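Local atomic coordinates of ficolin-3 (Homo sapiens, PDB entry 2J5Z), a protein that probably acts as a recognition lectin of innate immunity, binding sugars such as galactose through its fibrinogen-like domain. Residues R67-Y72 / L123-H128; P152-T155 / D159-S162; S205-G208 / P212-R215. All coordinates share one frame; numbering follows the deposited sequence.

Interaction 1. Residues R67-Y72 / L123-H128; sequences RSWSSY and LGEVDH. With ACT (acetate ion), chain F.
Trp69 and Glu125 are joined by one hydrogen bond: Trp69 NE1 donates to Glu125 OE2 over 2.9 Å, nearly straight at 164°. OE2 lies in the indole plane and is met on the anti side of the carboxylate, the indole N-H coming from 23° outside the carboxylate plane. Two torsional features bring the groups together: Trp69 holds CG anti to the backbone N (chi1 -176°), swinging the indole off its helix, and Glu125 reaches out on an extended chain. OE2 also forms a salt bridge with Arg73, which would favour a charged carboxylate.

Van der Waals contact takes over at the six-membered end of the indole. Trp69 CH2 meets His128 CA, near the ring plane, at 3.7 Å and His128 CB at 4.0 Å.

Bonds within each segment shape both sides: Ser68 OG caps the helix, taking a weak bond from Ser71 N at 3.4 Å, and in the loop His128 N donates to Glu125 O at 2.9 Å. A separate bond runs from Glu125 N to OXT of an acetate, probably from the crystallisation liquor, at 3.0 Å.

The contact lies at the surface, where the first turn of helix 69-74 meets the loop linking antiparallel strands 112-122 and 131-133; His160 stacks on His128 and packs edge-to-face with Trp69.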
# COMPACT_ATOMS: atom_id res chain seq x y z
N ARG A 67 -12.55 15.75 12.57
CA ARG A 67 -11.48 16.72 12.40
C ARG A 67 -11.98 18.11 12.05
O ARG A 67 -13.14 18.30 11.69
CB ARG A 67 -10.51 16.25 11.32
CG ARG A 67 -10.03 14.83 11.47
CD ARG A 67 -8.71 14.75 12.21
NE ARG A 67 -8.14 13.42 12.03
CZ ARG A 67 -7.00 13.14 11.41
NH1 ARG A 67 -6.23 14.11 10.91
NH2 ARG A 67 -6.62 11.87 11.32
N SER A 68 -11.05 19.06 12.12
CA SER A 68 -11.35 20.47 12.06
C SER A 68 -11.46 20.95 10.63
O SER A 68 -11.12 20.23 9.69
CB SER A 68 -10.23 21.24 12.72
OG SER A 68 -9.05 21.07 11.97
N TRP A 69 -11.91 22.19 10.49
CA TRP A 69 -12.03 22.85 9.20
C TRP A 69 -10.75 22.74 8.40
O TRP A 69 -10.77 22.39 7.21
CB TRP A 69 -12.41 24.33 9.40
CG TRP A 69 -12.63 25.03 8.12
CD1 TRP A 69 -11.76 25.83 7.45
CD2 TRP A 69 -13.81 24.97 7.32
NE1 TRP A 69 -12.32 26.27 6.28
CE2 TRP A 69 -13.59 25.76 6.18
CE3 TRP A 69 -15.04 24.32 7.46
CZ2 TRP A 69 -14.55 25.92 5.18
CZ3 TRP A 69 -15.99 24.48 6.47
CH2 TRP A 69 -15.75 25.27 5.35
N SER A 70 -9.62 23.04 9.05
CA SER A 70 -8.33 23.10 8.35
C SER A 70 -7.90 21.73 7.87
O SER A 70 -7.32 21.59 6.78
CB SER A 70 -7.24 23.72 9.24
OG SER A 70 -7.06 22.96 10.43
N SER A 71 -8.18 20.72 8.68
CA SER A 71 -7.93 19.32 8.33
C SER A 71 -8.77 18.89 7.13
O SER A 71 -8.26 18.29 6.19
CB SER A 71 -8.22 18.42 9.53
OG SER A 71 -7.21 18.55 10.51
N TYR A 72 -10.06 19.20 7.16
CA TYR A 72 -10.91 18.88 6.02
C TYR A 72 -10.51 19.67 4.79
O TYR A 72 -10.64 19.19 3.67
CB TYR A 72 -12.40 19.04 6.36
CG TYR A 72 -12.93 17.76 6.92
CD1 TYR A 72 -13.26 16.70 6.07
CD2 TYR A 72 -12.98 17.55 8.29
CE1 TYR A 72 -13.70 15.50 6.57
CE2 TYR A 72 -13.41 16.33 8.82
CZ TYR A 72 -13.76 15.31 7.94
OH TYR A 72 -14.20 14.09 8.39
N LEU A 123 -17.95 24.47 -4.21
CA LEU A 123 -17.60 25.88 -4.31
C LEU A 123 -16.33 26.11 -3.52
O LEU A 123 -15.83 25.18 -2.87
CB LEU A 123 -18.74 26.77 -3.82
CG LEU A 123 -19.86 27.02 -4.85
CD1 LEU A 123 -20.52 25.71 -5.26
CD2 LEU A 123 -20.90 28.01 -4.33
N GLY A 124 -15.79 27.33 -3.58
CA GLY A 124 -14.52 27.65 -2.88
C GLY A 124 -14.67 27.90 -1.38
O GLY A 124 -15.76 27.79 -0.82
N GLU A 125 -13.56 28.21 -0.71
CA GLU A 125 -13.57 28.30 0.74
C GLU A 125 -14.43 29.46 1.29
O GLU A 125 -15.00 29.37 2.38
CB GLU A 125 -12.15 28.42 1.30
CG GLU A 125 -12.11 28.25 2.81
CD GLU A 125 -10.71 28.22 3.38
OE1 GLU A 125 -9.75 28.45 2.61
OE2 GLU A 125 -10.58 27.95 4.60
N VAL A 126 -14.49 30.55 0.53
CA VAL A 126 -15.34 31.68 0.93
C VAL A 126 -16.81 31.26 1.04
O VAL A 126 -17.57 31.78 1.86
CB VAL A 126 -15.26 32.84 -0.07
CG1 VAL A 126 -16.02 32.53 -1.35
CG2 VAL A 126 -15.82 34.11 0.58
N ASP A 127 -17.20 30.32 0.18
CA ASP A 127 -18.55 29.78 0.17
C ASP A 127 -18.63 28.49 1.01
O ASP A 127 -19.58 27.71 0.89
CB ASP A 127 -19.01 29.54 -1.26
CG ASP A 127 -19.26 30.84 -2.02
OD1 ASP A 127 -19.99 31.71 -1.50
OD2 ASP A 127 -18.73 30.99 -3.13
N HIS A 128 -17.63 28.27 1.84
CA HIS A 128 -17.62 27.16 2.78
C HIS A 128 -17.69 25.81 2.09
O HIS A 128 -18.26 24.86 2.62
CB HIS A 128 -18.79 27.29 3.76
CG HIS A 128 -18.94 28.66 4.33
ND1 HIS A 128 -17.93 29.29 5.03
CD2 HIS A 128 -19.97 29.54 4.29
CE1 HIS A 128 -18.34 30.49 5.40
NE2 HIS A 128 -19.57 30.67 4.95
C ACT F . -10.75 28.56 -3.30
O ACT F . -9.66 28.33 -3.90
OXT ACT F . -11.09 27.85 -2.31
CH3 ACT F . -11.64 29.67 -3.76

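Interaction 2. Residues P152-T155 / D159-S162; sequences PFTT and DHDS. With CA (calcium ion), chain D.
Pro152 and His160 pack obliquely beside the calcium site, in the calcium-binding loop of this fibrinogen-like domain. Pro152 leads with CG, which lies 3.1 Å from His160 O and 3.5 Å from His160 CB. The imidazole is turned so that its edge faces the neighbouring peptide, with His160 CD2 3.0 Å from Phe153 O and the oxygen in the ring plane. His160 CG stands anti to the carbonyl carbon (chi1 -56°), which lays the ring along 152-155 instead of toward the metal. Phe153 O and Thr154 OG1 are buried without a hydrogen-bonding partner; across this contact, Phe153 O has the in-plane C-H edge of His160 as its nearest neighbour.

Thr154 crosses the other segment with its methyl leading. Thr154 CG2 sits 3.2 Å from His160 N and almost as near Asp161 N, a tight fit against two successive peptide nitrogens of the Asp159-His160-Asp161 backbone.

The two aspartates converge on the calcium. Asp159 grips it with both carboxylate oxygens, and Asp159 OD1 also accepts from Asp161 N at 3.1 Å, closing an Asx turn. Asp161 binds with OD1 at 2.4 Å from calcium, while its OD2 accepts from Cys167 N. The carbonyls of Ser163 and Ser165 and two waters complete the site. Cys167 is disulfide-bonded to Cys180, which lines the galactose pocket, and the Asp161 side chain itself is about 9 Å from the sugar; the calcium loop is thus tied to the pocket through covalent and hydrogen bonds. One bound water is doubly fixed: besides binding calcium, it donates to Asp161 O over 2.8 Å.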
# COMPACT_ATOMS: atom_id res chain seq x y z
N PRO A 152 -23.46 24.48 2.82
CA PRO A 152 -22.04 24.64 3.14
C PRO A 152 -21.54 23.45 3.94
O PRO A 152 -22.32 22.72 4.53
CB PRO A 152 -22.02 25.90 4.02
CG PRO A 152 -23.37 25.87 4.71
CD PRO A 152 -24.31 25.38 3.63
N PHE A 153 -20.23 23.23 3.92
CA PHE A 153 -19.62 22.21 4.75
C PHE A 153 -19.52 22.77 6.17
O PHE A 153 -19.23 23.97 6.34
CB PHE A 153 -18.22 21.93 4.18
CG PHE A 153 -17.65 20.59 4.58
CD1 PHE A 153 -18.09 19.43 3.98
CD2 PHE A 153 -16.62 20.51 5.51
CE1 PHE A 153 -17.55 18.20 4.31
CE2 PHE A 153 -16.07 19.28 5.86
CZ PHE A 153 -16.53 18.12 5.26
N THR A 154 -19.76 21.93 7.18
CA THR A 154 -19.49 22.31 8.58
C THR A 154 -18.67 21.27 9.33
O THR A 154 -18.81 20.05 9.11
CB THR A 154 -20.74 22.77 9.44
OG1 THR A 154 -21.12 21.80 10.44
CG2 THR A 154 -21.89 23.16 8.60
N THR A 155 -17.78 21.78 10.16
CA THR A 155 -16.96 20.98 11.04
C THR A 155 -17.22 21.45 12.47
O THR A 155 -17.95 22.41 12.70
CB THR A 155 -15.46 21.15 10.72
OG1 THR A 155 -15.11 22.54 10.78
CG2 THR A 155 -15.15 20.64 9.30
N ASP A 159 -19.30 26.14 12.27
CA ASP A 159 -20.73 25.84 12.17
C ASP A 159 -21.41 26.69 11.10
O ASP A 159 -21.54 27.90 11.24
CB ASP A 159 -21.41 26.03 13.53
CG ASP A 159 -22.88 25.59 13.54
OD1 ASP A 159 -23.46 25.32 12.47
OD2 ASP A 159 -23.47 25.52 14.65
N HIS A 160 -21.84 26.04 10.02
CA HIS A 160 -22.48 26.73 8.91
C HIS A 160 -23.84 26.12 8.59
O HIS A 160 -24.44 26.46 7.58
CB HIS A 160 -21.61 26.65 7.65
CG HIS A 160 -20.22 27.17 7.84
ND1 HIS A 160 -19.95 28.48 8.18
CD2 HIS A 160 -19.01 26.57 7.72
CE1 HIS A 160 -18.64 28.66 8.27
NE2 HIS A 160 -18.05 27.51 7.99
N ASP A 161 -24.31 25.22 9.44
CA ASP A 161 -25.49 24.42 9.11
C ASP A 161 -26.79 25.19 9.36
O ASP A 161 -26.76 26.39 9.62
CB ASP A 161 -25.47 23.07 9.82
CG ASP A 161 -25.49 23.20 11.34
OD1 ASP A 161 -26.17 24.12 11.85
OD2 ASP A 161 -24.82 22.38 12.01
N SER A 162 -27.92 24.51 9.25
CA SER A 162 -29.21 25.18 9.38
C SER A 162 -29.87 24.80 10.71
O SER A 162 -31.07 24.96 10.89
CB SER A 162 -30.12 24.80 8.21
OG SER A 162 -30.37 23.40 8.17
CA CA D . -25.73 25.64 13.59
O HOH W 1 -26.08 27.42 12.09
O HOH W 2 -25.85 27.43 15.20

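Interaction 3. Residues S205-G208 / P212-R215; sequences SGRG and PYRR
Arg207 spends both its backbone and its side-chain donors on Pro212 and Tyr213. Its amide is satisfied first: Arg207 N donates to Tyr213 OH over 3.0 Å, along a somewhat bent path, so the phenol oxygen acts as an acceptor in this bond. The guanidinium serves the other acceptor, the carbonyl of Pro212. Arg207 NH2 approaches Pro212 O to 2.7 Å with a bent N-H...O angle of 132°, the donor tilted slightly from the carbonyl plane, and Arg207 NE adds a weak bond to the same Pro212 O at 3.2 Å. Two nitrogens of one guanidinium therefore fork onto a single oxygen. NH2 has a further acceptor in Glu193, with which it forms a salt bridge.

This fork depends on a sharp bend of the arginine chain at chi3 (-28°), which turns the guanidinium so that its edge meets the Pro212 carbonyl. Arginine and tyrosine then slide past one another in opposite directions. The aliphatic part does the touching, Arg207 CG lying 3.3 Å from Tyr213 OH and 3.6 Å from Tyr213 CZ, while NE stands over one ring face. With guanidinium and ring planes 81° apart and 5.7 Å from Arg207 CZ to the Tyr213 ring centroid, any cation-pi attraction is weak at best.

Backbone bonds from Tyr213 to Ile201, and from Arg214 and Arg215 to Glu106 in a classic beta bulge, tie 212-215 to the fold. The intervening loop carries Val209, which lines the galactose pocket. Chemically, Arg207 works mainly as a multiple donor: bonds to the tyrosine oxygen and the carbonyl close this loop, while the salt bridge to Glu193 ties it to a neighbouring part of the chain.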
# COMPACT_ATOMS: atom_id res chain seq x y z
N SER A 205 -31.42 6.29 3.08
CA SER A 205 -32.25 5.58 2.12
C SER A 205 -31.80 4.14 1.90
O SER A 205 -32.47 3.37 1.20
CB SER A 205 -32.28 6.32 0.79
OG SER A 205 -31.01 6.28 0.16
N GLY A 206 -30.66 3.79 2.48
CA GLY A 206 -30.16 2.42 2.44
C GLY A 206 -30.57 1.70 3.71
O GLY A 206 -31.66 1.14 3.77
N ARG A 207 -29.71 1.74 4.73
CA ARG A 207 -29.97 1.06 6.00
C ARG A 207 -30.55 1.98 7.06
O ARG A 207 -31.03 1.52 8.10
CB ARG A 207 -28.69 0.37 6.51
CG ARG A 207 -28.02 -0.51 5.47
CD ARG A 207 -27.05 -1.53 6.06
NE ARG A 207 -26.43 -1.12 7.33
CZ ARG A 207 -26.62 -1.75 8.49
NH1 ARG A 207 -27.42 -2.81 8.54
NH2 ARG A 207 -26.02 -1.32 9.59
N GLY A 208 -30.50 3.28 6.81
CA GLY A 208 -31.10 4.25 7.72
C GLY A 208 -30.14 4.79 8.76
O GLY A 208 -29.06 4.24 8.96
N PRO A 212 -25.05 1.63 10.46
CA PRO A 212 -23.89 2.01 9.65
C PRO A 212 -23.31 0.96 8.70
O PRO A 212 -23.72 -0.21 8.70
CB PRO A 212 -22.85 2.37 10.70
CG PRO A 212 -23.12 1.36 11.79
CD PRO A 212 -24.63 1.19 11.81
N TYR A 213 -22.34 1.40 7.90
CA TYR A 213 -21.67 0.57 6.92
C TYR A 213 -20.24 0.26 7.35
O TYR A 213 -19.62 1.03 8.09
CB TYR A 213 -21.66 1.28 5.57
CG TYR A 213 -23.06 1.46 5.01
CD1 TYR A 213 -23.62 0.50 4.19
CD2 TYR A 213 -23.82 2.58 5.35
CE1 TYR A 213 -24.91 0.66 3.68
CE2 TYR A 213 -25.11 2.75 4.86
CZ TYR A 213 -25.64 1.79 4.03
OH TYR A 213 -26.92 1.94 3.54
N ARG A 214 -19.73 -0.88 6.88
CA ARG A 214 -18.38 -1.36 7.16
C ARG A 214 -17.33 -0.68 6.28
O ARG A 214 -16.23 -0.37 6.74
CB ARG A 214 -18.34 -2.88 6.96
CG ARG A 214 -16.95 -3.51 6.98
CD ARG A 214 -17.03 -5.03 6.87
NE ARG A 214 -17.44 -5.65 8.14
CZ ARG A 214 -17.84 -6.92 8.26
NH1 ARG A 214 -17.90 -7.70 7.19
NH2 ARG A 214 -18.18 -7.40 9.45
N ARG A 215 -17.69 -0.47 5.02
CA ARG A 215 -16.78 0.14 4.03
C ARG A 215 -17.54 1.13 3.16
O ARG A 215 -18.64 0.85 2.71
CB ARG A 215 -16.17 -0.93 3.14
CG ARG A 215 -15.39 -2.02 3.88
CD ARG A 215 -14.93 -3.12 2.92
NE ARG A 215 -14.07 -2.58 1.88
CZ ARG A 215 -12.74 -2.60 1.92
NH1 ARG A 215 -12.11 -3.16 2.95
NH2 ARG A 215 -12.04 -2.09 0.92

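Overall arrangement
Interactions 1 and 2 form one continuous patch, their centres 10 Å apart, joined where His128 O lies 2.9 Å from Phe153 N, a probable hydrogen bond. Interaction 3 is separate, its nearest atoms about 14 Å from interaction 1 and about 17 Å from interaction 2. Interaction 1 is a surface contact between a helix start and a strand-linking loop, whereas the other two are partly buried and each closes a short loop. Their chemistry differs accordingly: a single indole-carboxylate bond in interaction 1, packing across the segments in interaction 2, with calcium binding confined to 159-162, and arginine donors in interaction 3. The side chains of Asp161 and Pro212 bring interactions 2 and 3 to about 9 and 11 Å from the galactose.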